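PDB 5I2H: O-methyltransferase family 2 from Planctopirus limnophila, which probably transfers a methyl group from S-adenosyl-L-methionine to a hydroxyl of its substrate, works as a dimer, and can bind the flavone apigenin. Local coordinates for residues Arg11-Asp16 against Ala169-Pro174; Arg175-Leu180 against Thr211-Gln216. One frame throughout, in Å; residues are numbered along the deposited sequence. Where two conformers were deposited one is given.

Contact 1: residues Arg11-Asp16 against Ala169-Pro174; sequences RFPPTD and AWNVAP
An irregular, proline-rich lead-in to helix 18-24 lies here against the long helix 154-179, which carries Leu-161, Leu-165 and Arg-168 of the apigenin pocket further back along its length. Two residues of the helix, Asn-171 and Pro-174, one turn apart, receive the lead-in. Pro-174 offers its ring: CG sits 3.3 Å from the carbonyl O of Arg-11, and CB lies 3.9 Å from CD1 of Phe-12. That aromatic ring, with CG anti to its own carbonyl carbon (chi1 -59°), slides past the proline in the opposite direction, so that CE1 meets the carbonyl O of Pro-174 at 3.7 Å, the oxygen lying at the ring edge near its plane. Pro-174 has no N-H to give to the turn before it, and the helix is kinked there. The carbonyl O of Asn-171 is met by CG of Pro-13 at 3.4 Å. The Asn-171 side chain crosses Pro-13 obliquely, with OD1 3.7 Å from the proline CB. No direct hydrogen bond joins the segments; one water does, donating to Asn-171 OD1 (2.7 Å) and to Thr-15 O (2.8 Å). The amide ND2 is bonded to Gly-167 O and to Phe-104 O of the second subunit, so both ends of the amide are held and its flip is fixed. An alanine in place of Phe-12 would probably uncover the flank of Pro-174 and forfeit the cation-pi contact with Arg-175. On the dimer side, Pro-13 packs on Phe-104 of the second subunit, while Ala-169 and Ala-173 of the helix touch Tyr-210 of helix 209-217 and Val-172 reaches the loop residues Thr-352 and Ala-354.

Contact 2: residues Arg175-Leu180 against Thr211-Gln216; sequences RFADVL and TMAVLQ
Two helices pack through small residues at the C-terminal end of helix 154-179, where it meets helix 209-217 of the Rossmann-like methyltransferase domain. Their short axes approach to 8.6 Å and cross at -45°, a separation permitted by alanines at the crossing: CB of Ala-177 and CB of Ala-213 stand 3.9 Å apart, each pointing toward the other helix. Beside this shallow meeting the main bump is Val-214. Its CG1 is anti to the backbone N (chi1 169°), which sets CG2 beside that N and turns it into a hollow bounded by Phe-176 and Ala-177 of the last turn and Leu-180 just past the helix end. The floor is Phe-176, which, with CG anti to its backbone N (chi1 177°), brings its ring edge rather than its face: CE2 touches CG2 of Val-214 at 3.7 Å, the methyl lying near the ring plane. Leu-180 and Ala-177 flank the methyl. CD2 of Leu-180 is 3.9 Å from CG2 of Val-214, its side chain crossing the valine at about a right angle, and CB of Ala-177 is 4.2 Å from CG2 of Val-214. All five touching residues are buried, and no hydrogen bond crosses. Around them, Phe-176 makes edge-to-face contacts with Tyr-210 and His-300, while Val-214 also packs on Leu-200 of strand 199-203, so the helix pair rests against the central sheet.

From the N terminus, segment 11-16 comes first, and contact 1 closes a loop of 152 intervening residues, mostly helical, when the chain returns along helix 154-179. Contact 2 opens only after that, at residues 175-180, and closes over a further 30 residues that include strand 199-203. The two are therefore in series, neither nested nor crossed, yet they use successive turns of the same helix and their centres are 11 Å apart. Direct packing joins them, where Phe-12 CZ lies 3.7 Å from Asp-178 CG. Together they tie the N-terminal lead-in of the dimerisation region, through helix 154-179, to helix 209-217 of the methyltransferase domain.

Contact 1: residues Arg11-Asp16 against Ala169-Pro174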
loop_
_atom_site.group_PDB
_atom_site.type_symbol
_atom_site.label_atom_id
_atom_site.label_comp_id
_atom_site.label_asym_id
_atom_site.label_seq_id
_atom_site.Cartn_x
_atom_site.Cartn_y
_atom_site.Cartn_z
ATOM N N ARG A 11 6.047 -29.813 -6.558
ATOM C CA ARG A 11 5.259 -29.222 -7.627
ATOM C C ARG A 11 5.255 -27.706 -7.479
ATOM O O ARG A 11 5.013 -27.177 -6.387
ATOM C CB ARG A 11 3.837 -29.763 -7.592
ATOM C CG ARG A 11 2.958 -29.182 -8.693
ATOM C CD ARG A 11 2.532 -30.236 -9.700
ATOM N NE ARG A 11 1.423 -31.058 -9.223
ATOM C CZ ARG A 11 0.179 -30.987 -9.679
ATOM N NH1 ARG A 11 -0.756 -31.790 -9.187
ATOM N NH2 ARG A 11 -0.133 -30.123 -10.630
ATOM N N PHE A 12 5.518 -27.006 -8.583
ATOM C CA PHE A 12 5.511 -25.549 -8.551
ATOM C C PHE A 12 4.081 -25.037 -8.357
ATOM O O PHE A 12 3.130 -25.644 -8.847
ATOM C CB PHE A 12 6.072 -24.958 -9.843
ATOM C CG PHE A 12 7.474 -25.374 -10.142
ATOM C CD1 PHE A 12 8.467 -25.327 -9.168
ATOM C CD2 PHE A 12 7.802 -25.825 -11.407
ATOM C CE1 PHE A 12 9.774 -25.710 -9.458
ATOM C CE2 PHE A 12 9.097 -26.215 -11.712
ATOM C CZ PHE A 12 10.090 -26.155 -10.736
ATOM N N PRO A 13 3.885 -23.936 -7.639
ATOM C CA PRO A 13 2.528 -23.405 -7.510
ATOM C C PRO A 13 2.003 -22.966 -8.861
ATOM O O PRO A 13 2.777 -22.556 -9.746
ATOM C CB PRO A 13 2.694 -22.226 -6.541
ATOM C CG PRO A 13 4.095 -21.981 -6.420
ATOM C CD PRO A 13 4.878 -23.176 -6.863
ATOM N N PRO A 14 0.693 -23.074 -9.080
ATOM C CA PRO A 14 0.145 -22.816 -10.424
ATOM C C PRO A 14 0.089 -21.340 -10.784
ATOM O O PRO A 14 -0.008 -21.021 -11.972
ATOM C CB PRO A 14 -1.264 -23.417 -10.345
ATOM C CG PRO A 14 -1.616 -23.329 -8.908
ATOM C CD PRO A 14 -0.318 -23.612 -8.162
ATOM N N THR A 15 0.146 -20.441 -9.804
ATOM C CA THR A 15 0.268 -19.007 -10.030
ATOM C C THR A 15 1.306 -18.485 -9.059
ATOM O O THR A 15 1.673 -19.167 -8.102
ATOM C CB THR A 15 -1.063 -18.267 -9.801
ATOM O OG1 THR A 15 -1.665 -18.727 -8.573
ATOM C CG2 THR A 15 -2.032 -18.539 -10.959
ATOM N N ASP A 16 1.747 -17.256 -9.292
ATOM C CA ASP A 16 2.781 -16.617 -8.482
ATOM C C ASP A 16 2.083 -15.717 -7.463
ATOM O O ASP A 16 1.461 -14.720 -7.832
ATOM C CB ASP A 16 3.719 -15.822 -9.373
ATOM C CG ASP A 16 4.883 -15.195 -8.621
ATOM O OD1 ASP A 16 4.949 -15.290 -7.397
ATOM O OD2 ASP A 16 5.763 -14.615 -9.276
ATOM N N ALA A 169 6.178 -20.520 2.690
ATOM C CA ALA A 169 7.122 -21.594 2.401
ATOM C C ALA A 169 6.562 -22.597 1.395
ATOM O O ALA A 169 7.307 -23.075 0.522
ATOM C CB ALA A 169 7.519 -22.295 3.697
ATOM N N TRP A 170 5.270 -22.952 1.495
ATOM C CA TRP A 170 4.747 -23.896 0.501
ATOM C C TRP A 170 4.814 -23.301 -0.902
ATOM O O TRP A 170 4.946 -24.038 -1.884
ATOM C CB TRP A 170 3.300 -24.310 0.797
ATOM C CG TRP A 170 3.127 -25.154 2.026
ATOM C CD1 TRP A 170 2.385 -24.829 3.145
ATOM C CD2 TRP A 170 3.671 -26.475 2.278
ATOM N NE1 TRP A 170 2.477 -25.837 4.073
ATOM C CE2 TRP A 170 3.237 -26.862 3.570
ATOM C CE3 TRP A 170 4.497 -27.357 1.546
ATOM C CZ2 TRP A 170 3.589 -28.109 4.140
ATOM C CZ3 TRP A 170 4.826 -28.590 2.103
ATOM C CH2 TRP A 170 4.388 -28.944 3.388
ATOM N N ASN A 171 4.723 -21.971 -1.021
ATOM C CA ASN A 171 4.827 -21.354 -2.338
ATOM C C ASN A 171 6.258 -21.258 -2.845
ATOM O O ASN A 171 6.461 -21.248 -4.061
ATOM C CB ASN A 171 4.225 -19.950 -2.329
ATOM C CG ASN A 171 2.715 -19.986 -2.446
ATOM O OD1 ASN A 171 2.177 -20.011 -3.568
ATOM N ND2 ASN A 171 2.009 -20.046 -1.294
ATOM N N VAL A 172 7.248 -21.140 -1.966
ATOM C CA VAL A 172 8.620 -20.859 -2.390
ATOM C C VAL A 172 9.495 -22.113 -2.332
ATOM O O VAL A 172 10.429 -22.252 -3.125
ATOM C CB VAL A 172 9.244 -19.741 -1.534
ATOM C CG1 VAL A 172 10.700 -19.436 -2.020
ATOM C CG2 VAL A 172 8.359 -18.463 -1.595
ATOM N N ALA A 173 9.218 -23.027 -1.393
ATOM C CA ALA A 173 10.102 -24.181 -1.247
ATOM C C ALA A 173 10.234 -25.002 -2.538
ATOM O O ALA A 173 11.353 -25.475 -2.811
ATOM C CB ALA A 173 9.649 -25.080 -0.080
ATOM N N PRO A 174 9.195 -25.162 -3.388
ATOM C CA PRO A 174 9.416 -25.899 -4.651
ATOM C C PRO A 174 10.477 -25.262 -5.542
ATOM O O PRO A 174 11.304 -25.982 -6.145
ATOM C CB PRO A 174 8.033 -25.880 -5.321
ATOM C CG PRO A 174 7.045 -25.790 -4.148
ATOM C CD PRO A 174 7.760 -24.873 -3.154
HETATM O O HOH W 1 3.139 -18.813 -5.736
#

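Contact 2: residues Arg175-Leu180 against Thr211-Gln216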
loop_
_atom_site.group_PDB
_atom_site.type_symbol
_atom_site.label_atom_id
_atom_site.label_comp_id
_atom_site.label_asym_id
_atom_site.label_seq_id
_atom_site.Cartn_x
_atom_site.Cartn_y
_atom_site.Cartn_z
ATOM N N ARG A 175 10.459 -23.928 -5.664
ATOM C CA ARG A 175 11.513 -23.232 -6.395
ATOM C C ARG A 175 12.861 -23.448 -5.728
ATOM O O ARG A 175 13.850 -23.802 -6.382
ATOM C CB ARG A 175 11.211 -21.734 -6.462
ATOM C CG ARG A 175 9.948 -21.380 -7.165
ATOM C CD ARG A 175 10.009 -21.741 -8.618
ATOM N NE ARG A 175 8.695 -21.667 -9.243
ATOM C CZ ARG A 175 8.496 -22.015 -10.505
ATOM N NH1 ARG A 175 9.526 -22.458 -11.230
ATOM N NH2 ARG A 175 7.289 -21.924 -11.035
ATOM N N PHE A 176 12.914 -23.225 -4.417
ATOM C CA PHE A 176 14.152 -23.371 -3.676
ATOM C C PHE A 176 14.794 -24.722 -3.928
ATOM O O PHE A 176 15.996 -24.803 -4.222
ATOM C CB PHE A 176 13.875 -23.204 -2.183
ATOM C CG PHE A 176 15.092 -23.402 -1.330
ATOM C CD1 PHE A 176 15.923 -22.347 -1.051
ATOM C CD2 PHE A 176 15.388 -24.636 -0.809
ATOM C CE1 PHE A 176 17.050 -22.530 -0.274
ATOM C CE2 PHE A 176 16.516 -24.846 -0.033
ATOM C CZ PHE A 176 17.348 -23.791 0.235
ATOM N N ALA A 177 14.015 -25.800 -3.772
ATOM C CA ALA A 177 14.568 -27.127 -4.010
ATOM C C ALA A 177 15.008 -27.276 -5.468
ATOM O O ALA A 177 16.028 -27.922 -5.761
ATOM C CB ALA A 177 13.558 -28.202 -3.616
ATOM N N ASP A 178 14.251 -26.681 -6.398
ATOM C CA ASP A 178 14.590 -26.817 -7.803
ATOM C C ASP A 178 15.932 -26.166 -8.126
ATOM O O ASP A 178 16.671 -26.662 -8.995
ATOM C CB ASP A 178 13.469 -26.217 -8.658
ATOM C CG ASP A 178 13.717 -26.388 -10.141
ATOM O OD1 ASP A 178 13.793 -27.544 -10.608
ATOM O OD2 ASP A 178 13.847 -25.355 -10.834
ATOM N N VAL A 179 16.275 -25.062 -7.468
ATOM C CA VAL A 179 17.504 -24.350 -7.841
ATOM C C VAL A 179 18.690 -24.652 -6.935
ATOM O O VAL A 179 19.808 -24.216 -7.251
ATOM C CB VAL A 179 17.305 -22.822 -7.903
ATOM C CG1 VAL A 179 16.157 -22.491 -8.864
ATOM C CG2 VAL A 179 17.070 -22.239 -6.508
ATOM N N LEU A 180 18.501 -25.383 -5.839
ATOM C CA LEU A 180 19.645 -25.743 -5.006
ATOM C C LEU A 180 20.550 -26.732 -5.733
ATOM O O LEU A 180 20.095 -27.833 -6.068
ATOM C CB LEU A 180 19.175 -26.353 -3.694
ATOM C CG LEU A 180 20.305 -26.815 -2.783
ATOM C CD1 LEU A 180 21.122 -25.631 -2.285
ATOM C CD2 LEU A 180 19.704 -27.582 -1.624
ATOM N N THR A 211 13.454 -27.694 3.922
ATOM C CA THR A 211 14.228 -28.928 4.027
ATOM C C THR A 211 13.432 -30.122 3.532
ATOM O O THR A 211 13.986 -30.981 2.835
ATOM C CB THR A 211 14.674 -29.133 5.469
ATOM O OG1 THR A 211 15.529 -28.042 5.822
ATOM C CG2 THR A 211 15.447 -30.442 5.634
HETATM N N MSE A 212 12.130 -30.189 3.859
HETATM C CA MSE A 212 11.316 -31.302 3.377
HETATM C C MSE A 212 11.279 -31.333 1.841
HETATM O O MSE A 212 11.375 -32.415 1.258
HETATM C CB MSE A 212 9.904 -31.249 3.951
HETATM C CG MSE A 212 9.922 -31.360 5.462
HETATM SE SE MSE A 212 8.181 -30.885 6.125
HETATM C CE MSE A 212 8.811 -30.540 7.956
ATOM N N ALA A 213 11.161 -30.171 1.182
ATOM C CA ALA A 213 11.223 -30.168 -0.279
ATOM C C ALA A 213 12.574 -30.681 -0.773
ATOM O O ALA A 213 12.638 -31.506 -1.698
ATOM C CB ALA A 213 10.929 -28.770 -0.820
ATOM N N VAL A 214 13.673 -30.199 -0.180
ATOM C CA VAL A 214 14.986 -30.678 -0.609
ATOM C C VAL A 214 15.082 -32.190 -0.438
ATOM O O VAL A 214 15.594 -32.907 -1.315
ATOM C CB VAL A 214 16.089 -29.938 0.174
ATOM C CG1 VAL A 214 17.458 -30.595 -0.042
ATOM C CG2 VAL A 214 16.113 -28.473 -0.267
ATOM N N LEU A 215 14.561 -32.712 0.672
ATOM C CA LEU A 215 14.657 -34.158 0.886
ATOM C C LEU A 215 13.822 -34.949 -0.118
ATOM O O LEU A 215 14.196 -36.084 -0.449
ATOM C CB LEU A 215 14.218 -34.534 2.307
ATOM C CG LEU A 215 15.116 -34.031 3.443
ATOM C CD1 LEU A 215 14.577 -34.532 4.814
ATOM C CD2 LEU A 215 16.592 -34.412 3.238
ATOM N N GLN A 216 12.678 -34.411 -0.581
ATOM C CA GLN A 216 11.963 -35.094 -1.665
ATOM C C GLN A 216 12.753 -35.055 -2.965
ATOM O O GLN A 216 12.713 -36.015 -3.753
ATOM C CB GLN A 216 10.573 -34.488 -1.880
ATOM C CG GLN A 216 9.626 -34.648 -0.702
ATOM C CD GLN A 216 8.219 -34.304 -1.111
ATOM O OE1 GLN A 216 8.018 -33.649 -2.142
ATOM N NE2 GLN A 216 7.228 -34.752 -0.335
#